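Local coordinates for protein beta-galactosidase (Bacillus circulans, PDB 4MAD) that probably hydrolyses terminal non-reducing beta-D-galactose residues in beta-D-galactosides, as a family 35 glycoside hydrolase with a TIM-barrel catalytic domain, at residues A[528-541]-A[574-588]. Residues are numbered along the deposited sequence; the frame is centred on the assembly and turned at random.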
loop_
_atom_site.group_PDB
_atom_site.type_symbol
_atom_site.label_atom_id
_atom_site.label_comp_id
_atom_site.label_asym_id
_atom_site.label_seq_id
_atom_site.Cartn_x
_atom_site.Cartn_y
_atom_site.Cartn_z
ATOM N N THR A 528 -4.604 -6.145 19.440
ATOM C CA THR A 528 -5.975 -6.561 19.381
ATOM C C THR A 528 -6.555 -6.381 17.987
ATOM O O THR A 528 -5.917 -5.824 17.159
ATOM C CB THR A 528 -6.864 -5.856 20.433
ATOM O OG1 THR A 528 -8.136 -6.449 20.492
ATOM C CG2 THR A 528 -7.017 -4.426 20.106
ATOM N N PHE A 529 -7.760 -6.879 17.787
ATOM C CA PHE A 529 -8.403 -6.814 16.498
ATOM C C PHE A 529 -9.853 -6.409 16.628
ATOM O O PHE A 529 -10.524 -6.886 17.470
ATOM C CB PHE A 529 -8.300 -8.137 15.784
ATOM C CG PHE A 529 -6.907 -8.712 15.756
ATOM C CD1 PHE A 529 -6.096 -8.571 14.654
ATOM C CD2 PHE A 529 -6.395 -9.420 16.826
ATOM C CE1 PHE A 529 -4.870 -9.080 14.625
ATOM C CE2 PHE A 529 -5.148 -9.935 16.761
ATOM C CZ PHE A 529 -4.390 -9.735 15.665
ATOM N N ILE A 530 -10.299 -5.523 15.760
ATOM C CA ILE A 530 -11.669 -5.103 15.741
ATOM C C ILE A 530 -12.508 -5.905 14.738
ATOM O O ILE A 530 -12.235 -5.897 13.599
ATOM C CB ILE A 530 -11.805 -3.603 15.371
ATOM C CG1 ILE A 530 -10.989 -2.733 16.290
ATOM C CG2 ILE A 530 -13.200 -3.192 15.469
ATOM C CD1 ILE A 530 -11.109 -1.263 16.017
ATOM N N ASP A 531 -13.543 -6.559 15.213
ATOM C CA ASP A 531 -14.393 -7.389 14.394
ATOM C C ASP A 531 -15.502 -6.555 13.798
ATOM O O ASP A 531 -16.304 -6.082 14.502
ATOM C CB ASP A 531 -15.045 -8.460 15.230
ATOM C CG ASP A 531 -16.147 -9.171 14.510
ATOM O OD1 ASP A 531 -16.205 -9.182 13.307
ATOM O OD2 ASP A 531 -16.983 -9.732 15.196
ATOM N N LEU A 532 -15.454 -6.373 12.496
ATOM C CA LEU A 532 -16.323 -5.476 11.796
ATOM C C LEU A 532 -17.309 -6.184 10.895
ATOM O O LEU A 532 -17.883 -5.580 10.039
ATOM C CB LEU A 532 -15.517 -4.515 10.975
ATOM C CG LEU A 532 -14.740 -3.527 11.824
ATOM C CD1 LEU A 532 -13.394 -3.222 11.366
ATOM C CD2 LEU A 532 -15.527 -2.330 12.173
ATOM N N SER A 533 -17.469 -7.480 11.168
ATOM C CA SER A 533 -18.300 -8.370 10.376
ATOM C C SER A 533 -19.758 -7.943 10.365
ATOM O O SER A 533 -20.470 -8.238 9.439
ATOM C CB SER A 533 -18.199 -9.831 10.839
ATOM O OG SER A 533 -18.645 -9.997 12.135
ATOM N N GLU A 534 -20.195 -7.320 11.443
ATOM C CA GLU A 534 -21.553 -6.801 11.507
ATOM C C GLU A 534 -21.807 -5.603 10.588
ATOM O O GLU A 534 -22.894 -5.393 10.179
ATOM C CB GLU A 534 -22.038 -6.515 12.921
ATOM C CG GLU A 534 -23.530 -6.248 12.986
ATOM C CD GLU A 534 -24.090 -5.843 14.352
ATOM O OE1 GLU A 534 -23.359 -5.460 15.251
ATOM O OE2 GLU A 534 -25.300 -5.902 14.493
ATOM N N TRP A 535 -20.787 -4.811 10.372
ATOM C CA TRP A 535 -20.852 -3.561 9.656
ATOM C C TRP A 535 -20.749 -3.776 8.155
ATOM O O TRP A 535 -20.681 -4.880 7.716
ATOM C CB TRP A 535 -19.802 -2.598 10.198
ATOM C CG TRP A 535 -20.103 -2.201 11.629
ATOM C CD1 TRP A 535 -19.898 -2.925 12.750
ATOM C CD2 TRP A 535 -20.671 -0.968 12.053
ATOM N NE1 TRP A 535 -20.351 -2.254 13.807
ATOM C CE2 TRP A 535 -20.798 -1.029 13.424
ATOM C CE3 TRP A 535 -21.104 0.168 11.394
ATOM C CZ2 TRP A 535 -21.319 0.003 14.163
ATOM C CZ3 TRP A 535 -21.617 1.194 12.133
ATOM C CH2 TRP A 535 -21.740 1.099 13.495
ATOM N N THR A 536 -20.798 -2.695 7.396
ATOM C CA THR A 536 -20.835 -2.824 5.957
ATOM C C THR A 536 -19.627 -2.297 5.159
ATOM O O THR A 536 -18.991 -3.035 4.499
ATOM C CB THR A 536 -22.179 -2.313 5.381
ATOM O OG1 THR A 536 -23.220 -3.174 5.795
ATOM C CG2 THR A 536 -22.140 -2.267 3.906
ATOM N N LYS A 537 -19.366 -1.012 5.236
ATOM C CA LYS A 537 -18.183 -0.463 4.642
ATOM C C LYS A 537 -17.760 0.812 5.311
ATOM O O LYS A 537 -18.570 1.637 5.619
ATOM C CB LYS A 537 -18.375 -0.241 3.177
ATOM C CG LYS A 537 -17.117 0.152 2.424
ATOM C CD LYS A 537 -17.306 0.143 0.954
ATOM C CE LYS A 537 -16.027 0.031 0.181
ATOM N NZ LYS A 537 -15.091 1.054 0.472
ATOM N N GLY A 538 -16.471 0.944 5.493
ATOM C CA GLY A 538 -15.949 2.125 6.127
ATOM C C GLY A 538 -14.514 2.098 6.537
ATOM O O GLY A 538 -13.763 1.432 5.953
ATOM N N VAL A 539 -14.182 2.923 7.501
ATOM C CA VAL A 539 -12.870 3.006 8.088
ATOM C C VAL A 539 -12.970 3.173 9.609
ATOM O O VAL A 539 -13.989 3.500 10.118
ATOM C CB VAL A 539 -12.071 4.161 7.510
ATOM C CG1 VAL A 539 -11.802 3.939 6.060
ATOM C CG2 VAL A 539 -12.759 5.444 7.736
ATOM N N VAL A 540 -11.870 2.937 10.290
ATOM C CA VAL A 540 -11.814 3.096 11.719
ATOM C C VAL A 540 -10.574 3.859 12.193
ATOM O O VAL A 540 -9.533 3.677 11.676
ATOM C CB VAL A 540 -11.886 1.717 12.373
ATOM C CG1 VAL A 540 -11.904 1.828 13.836
ATOM C CG2 VAL A 540 -13.115 1.051 11.881
ATOM N N PHE A 541 -10.750 4.664 13.236
ATOM C CA PHE A 541 -9.688 5.436 13.862
ATOM C C PHE A 541 -9.564 5.018 15.311
ATOM O O PHE A 541 -10.528 4.839 15.950
ATOM C CB PHE A 541 -9.928 6.961 13.749
ATOM C CG PHE A 541 -10.088 7.437 12.335
ATOM C CD1 PHE A 541 -9.045 8.001 11.670
ATOM C CD2 PHE A 541 -11.263 7.244 11.666
ATOM C CE1 PHE A 541 -9.195 8.390 10.371
ATOM C CE2 PHE A 541 -11.389 7.649 10.376
ATOM C CZ PHE A 541 -10.368 8.186 9.743
ATOM N N ILE A 574 -13.378 5.783 16.801
ATOM C CA ILE A 574 -14.251 6.413 15.829
ATOM C C ILE A 574 -14.364 5.608 14.569
ATOM O O ILE A 574 -13.390 5.281 13.995
ATOM C CB ILE A 574 -13.759 7.806 15.444
ATOM C CG1 ILE A 574 -13.834 8.711 16.645
ATOM C CG2 ILE A 574 -14.632 8.388 14.401
ATOM C CD1 ILE A 574 -13.217 9.938 16.470
ATOM N N LEU A 575 -15.578 5.287 14.198
ATOM C CA LEU A 575 -15.814 4.427 13.084
ATOM C C LEU A 575 -16.650 5.176 12.112
ATOM O O LEU A 575 -17.619 5.674 12.509
ATOM C CB LEU A 575 -16.572 3.227 13.537
ATOM C CG LEU A 575 -17.000 2.198 12.547
ATOM C CD1 LEU A 575 -17.085 0.835 13.144
ATOM C CD2 LEU A 575 -18.281 2.572 11.976
ATOM N N LEU A 576 -16.255 5.262 10.849
ATOM C CA LEU A 576 -17.087 5.877 9.827
ATOM C C LEU A 576 -17.686 4.753 9.023
ATOM O O LEU A 576 -16.981 4.011 8.445
ATOM C CB LEU A 576 -16.272 6.776 8.902
ATOM C CG LEU A 576 -16.938 7.372 7.661
ATOM C CD1 LEU A 576 -18.148 8.169 7.973
ATOM C CD2 LEU A 576 -15.980 8.206 6.797
ATOM N N GLU A 577 -18.983 4.633 9.048
ATOM C CA GLU A 577 -19.674 3.642 8.283
ATOM C C GLU A 577 -20.517 4.307 7.220
ATOM O O GLU A 577 -21.189 5.222 7.476
ATOM C CB GLU A 577 -20.554 2.776 9.146
ATOM C CG GLU A 577 -21.665 2.158 8.423
ATOM C CD GLU A 577 -21.259 0.949 7.570
ATOM O OE1 GLU A 577 -20.396 0.180 7.995
ATOM O OE2 GLU A 577 -21.811 0.795 6.482
ATOM N N LEU A 578 -20.347 3.817 6.015
ATOM C CA LEU A 578 -20.982 4.331 4.822
ATOM C C LEU A 578 -22.445 4.054 4.627
ATOM O O LEU A 578 -23.123 4.833 4.089
ATOM C CB LEU A 578 -20.197 3.982 3.551
ATOM C CG LEU A 578 -18.762 4.434 3.485
ATOM C CD1 LEU A 578 -18.098 4.090 2.177
ATOM C CD2 LEU A 578 -18.620 5.847 3.847
ATOM N N HIS A 579 -22.887 2.871 4.976
ATOM C CA HIS A 579 -24.213 2.458 4.626
ATOM C C HIS A 579 -25.161 2.001 5.722
ATOM O O HIS A 579 -26.270 2.462 5.801
ATOM C CB HIS A 579 -24.128 1.311 3.656
ATOM C CG HIS A 579 -23.418 1.652 2.401
ATOM N ND1 HIS A 579 -24.005 2.386 1.406
ATOM C CD2 HIS A 579 -22.169 1.365 1.984
ATOM C CE1 HIS A 579 -23.142 2.539 0.427
ATOM N NE2 HIS A 579 -22.024 1.933 0.752
ATOM N N LYS A 580 -24.716 1.018 6.471
ATOM C CA LYS A 580 -25.585 0.350 7.405
ATOM C C LYS A 580 -25.013 0.423 8.798
ATOM O O LYS A 580 -23.954 0.030 9.002
ATOM C CB LYS A 580 -25.795 -1.074 6.996
ATOM C CG LYS A 580 -26.564 -1.244 5.745
ATOM C CD LYS A 580 -26.596 -2.685 5.387
ATOM C CE LYS A 580 -27.478 -3.029 4.236
ATOM N NZ LYS A 580 -27.296 -4.434 3.879
ATOM N N HIS A 581 -25.791 0.945 9.726
ATOM C CA HIS A 581 -25.311 1.312 11.030
ATOM C C HIS A 581 -25.769 0.359 12.136
ATOM O O HIS A 581 -26.782 -0.242 12.024
ATOM C CB HIS A 581 -25.755 2.745 11.322
ATOM C CG HIS A 581 -25.368 3.700 10.245
ATOM N ND1 HIS A 581 -24.081 4.126 10.068
ATOM C CD2 HIS A 581 -26.085 4.248 9.248
ATOM C CE1 HIS A 581 -24.020 4.891 9.006
ATOM N NE2 HIS A 581 -25.225 4.996 8.503
ATOM N N HIS A 582 -24.980 0.247 13.178
ATOM C CA HIS A 582 -25.211 -0.688 14.258
ATOM C C HIS A 582 -24.778 -0.073 15.583
ATOM O O HIS A 582 -24.345 1.038 15.589
ATOM C CB HIS A 582 -24.537 -2.037 13.983
ATOM C CG HIS A 582 -25.010 -2.658 12.717
ATOM N ND1 HIS A 582 -24.353 -2.514 11.520
ATOM C CD2 HIS A 582 -26.126 -3.347 12.444
ATOM C CE1 HIS A 582 -25.037 -3.111 10.575
ATOM N NE2 HIS A 582 -26.114 -3.629 11.113
ATOM N N GLN A 583 -24.996 -0.768 16.685
ATOM C CA GLN A 583 -24.805 -0.146 17.977
ATOM C C GLN A 583 -23.431 -0.218 18.621
ATOM O O GLN A 583 -23.155 0.476 19.523
ATOM C CB GLN A 583 -25.850 -0.644 18.951
ATOM C CG GLN A 583 -27.262 -0.423 18.575
ATOM C CD GLN A 583 -27.671 1.027 18.456
ATOM O OE1 GLN A 583 -27.142 1.905 19.110
ATOM N NE2 GLN A 583 -28.646 1.273 17.614
ATOM N N SER A 584 -22.613 -1.109 18.112
ATOM C CA SER A 584 -21.358 -1.467 18.731
ATOM C C SER A 584 -20.402 -2.210 17.834
ATOM O O SER A 584 -20.743 -2.668 16.811
ATOM C CB SER A 584 -21.632 -2.365 19.923
ATOM O OG SER A 584 -22.050 -3.602 19.499
ATOM N N VAL A 585 -19.091 -2.390 18.273
ATOM C CA VAL A 585 -18.153 -3.329 17.777
ATOM C C VAL A 585 -17.492 -4.109 18.958
ATOM O O VAL A 585 -17.515 -3.665 20.032
ATOM C CB VAL A 585 -17.055 -2.650 16.938
ATOM C CG1 VAL A 585 -17.653 -2.014 15.693
ATOM C CG2 VAL A 585 -16.312 -1.614 17.769
ATOM N N THR A 586 -16.810 -5.068 18.531
ATOM C CA THR A 586 -16.175 -5.901 19.530
ATOM C C THR A 586 -14.705 -6.110 19.236
ATOM O O THR A 586 -14.349 -6.225 18.126
ATOM C CB THR A 586 -16.760 -7.288 19.594
ATOM O OG1 THR A 586 -18.134 -7.216 19.369
ATOM C CG2 THR A 586 -16.573 -7.815 20.953
ATOM N N PHE A 587 -13.873 -6.117 20.256
ATOM C CA PHE A 587 -12.474 -6.262 20.047
ATOM C C PHE A 587 -12.147 -7.731 20.389
ATOM O O PHE A 587 -12.525 -8.193 21.394
ATOM C CB PHE A 587 -11.690 -5.302 20.928
ATOM C CG PHE A 587 -11.742 -3.882 20.469
ATOM C CD1 PHE A 587 -10.662 -3.262 19.942
ATOM C CD2 PHE A 587 -12.892 -3.201 20.564
ATOM C CE1 PHE A 587 -10.746 -1.993 19.497
ATOM C CE2 PHE A 587 -12.980 -1.923 20.125
ATOM C CZ PHE A 587 -11.899 -1.326 19.606
ATOM N N VAL A 588 -11.446 -8.418 19.516
ATOM C CA VAL A 588 -11.145 -9.825 19.675
ATOM C C VAL A 588 -9.626 -10.093 19.618
ATOM O O VAL A 588 -8.886 -9.216 19.299
ATOM C CB VAL A 588 -11.880 -10.650 18.629
ATOM C CG1 VAL A 588 -13.298 -10.406 18.727
ATOM C CG2 VAL A 588 -11.427 -10.288 17.283
#
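Glu577 grips the chain at Thr536 and Lys537 with its carboxylate. Glu577 OE1 takes the Thr536 N-H (N to OE1 3.0 Å) and, from the opposite face of the carboxylate plane, the Lys537 N-H at 3.2 Å; Tyr550 adds a hydroxyl partner. Glu577 OE2 receives His579 N (2.8 Å) and Lys580 N, so one buried group holds the chain at 536-537 to the loop at 579-580. Glu577 CB and CG lie along the CE3 and CZ3 rim of Trp535, and the bend beyond them (chi2 77°) swings the carboxylate to the N-H groups. Replacing Glu577 by an alanine removes the carboxylate, and the backbone N-H groups of Thr536, Lys537, His579 and Lys580 would probably be left without their acceptor, letting the two segments shift. Trp535 NE1 points in its ring plane at Ser584 O (3.1 Å). Leu575 CD2 lies over one face of the six-membered ring, a CH-pi contact; His582 CB lies over the opposite face, toward which the imidazole turns its edge, planes at 82°. Glu534 CG sits over the His582 imidazole in turn, 3.9 Å from its centroid. In the beta-sandwich of the galactose-binding domain, 537-541 pairs antiparallel with 574-577 and 528-531 with 584-588; the indole lies between these pairs, against Leu575, Val585 and His582. Val539 and Leu576 exchange both backbone bonds, as do Phe541 and Ile574, and Phe529 and Val588. Ile530 CG1 presses on Phe587 CE1 at 3.3 Å, and Leu532 CD2 slides past Leu575 CD1 at 3.7 Å.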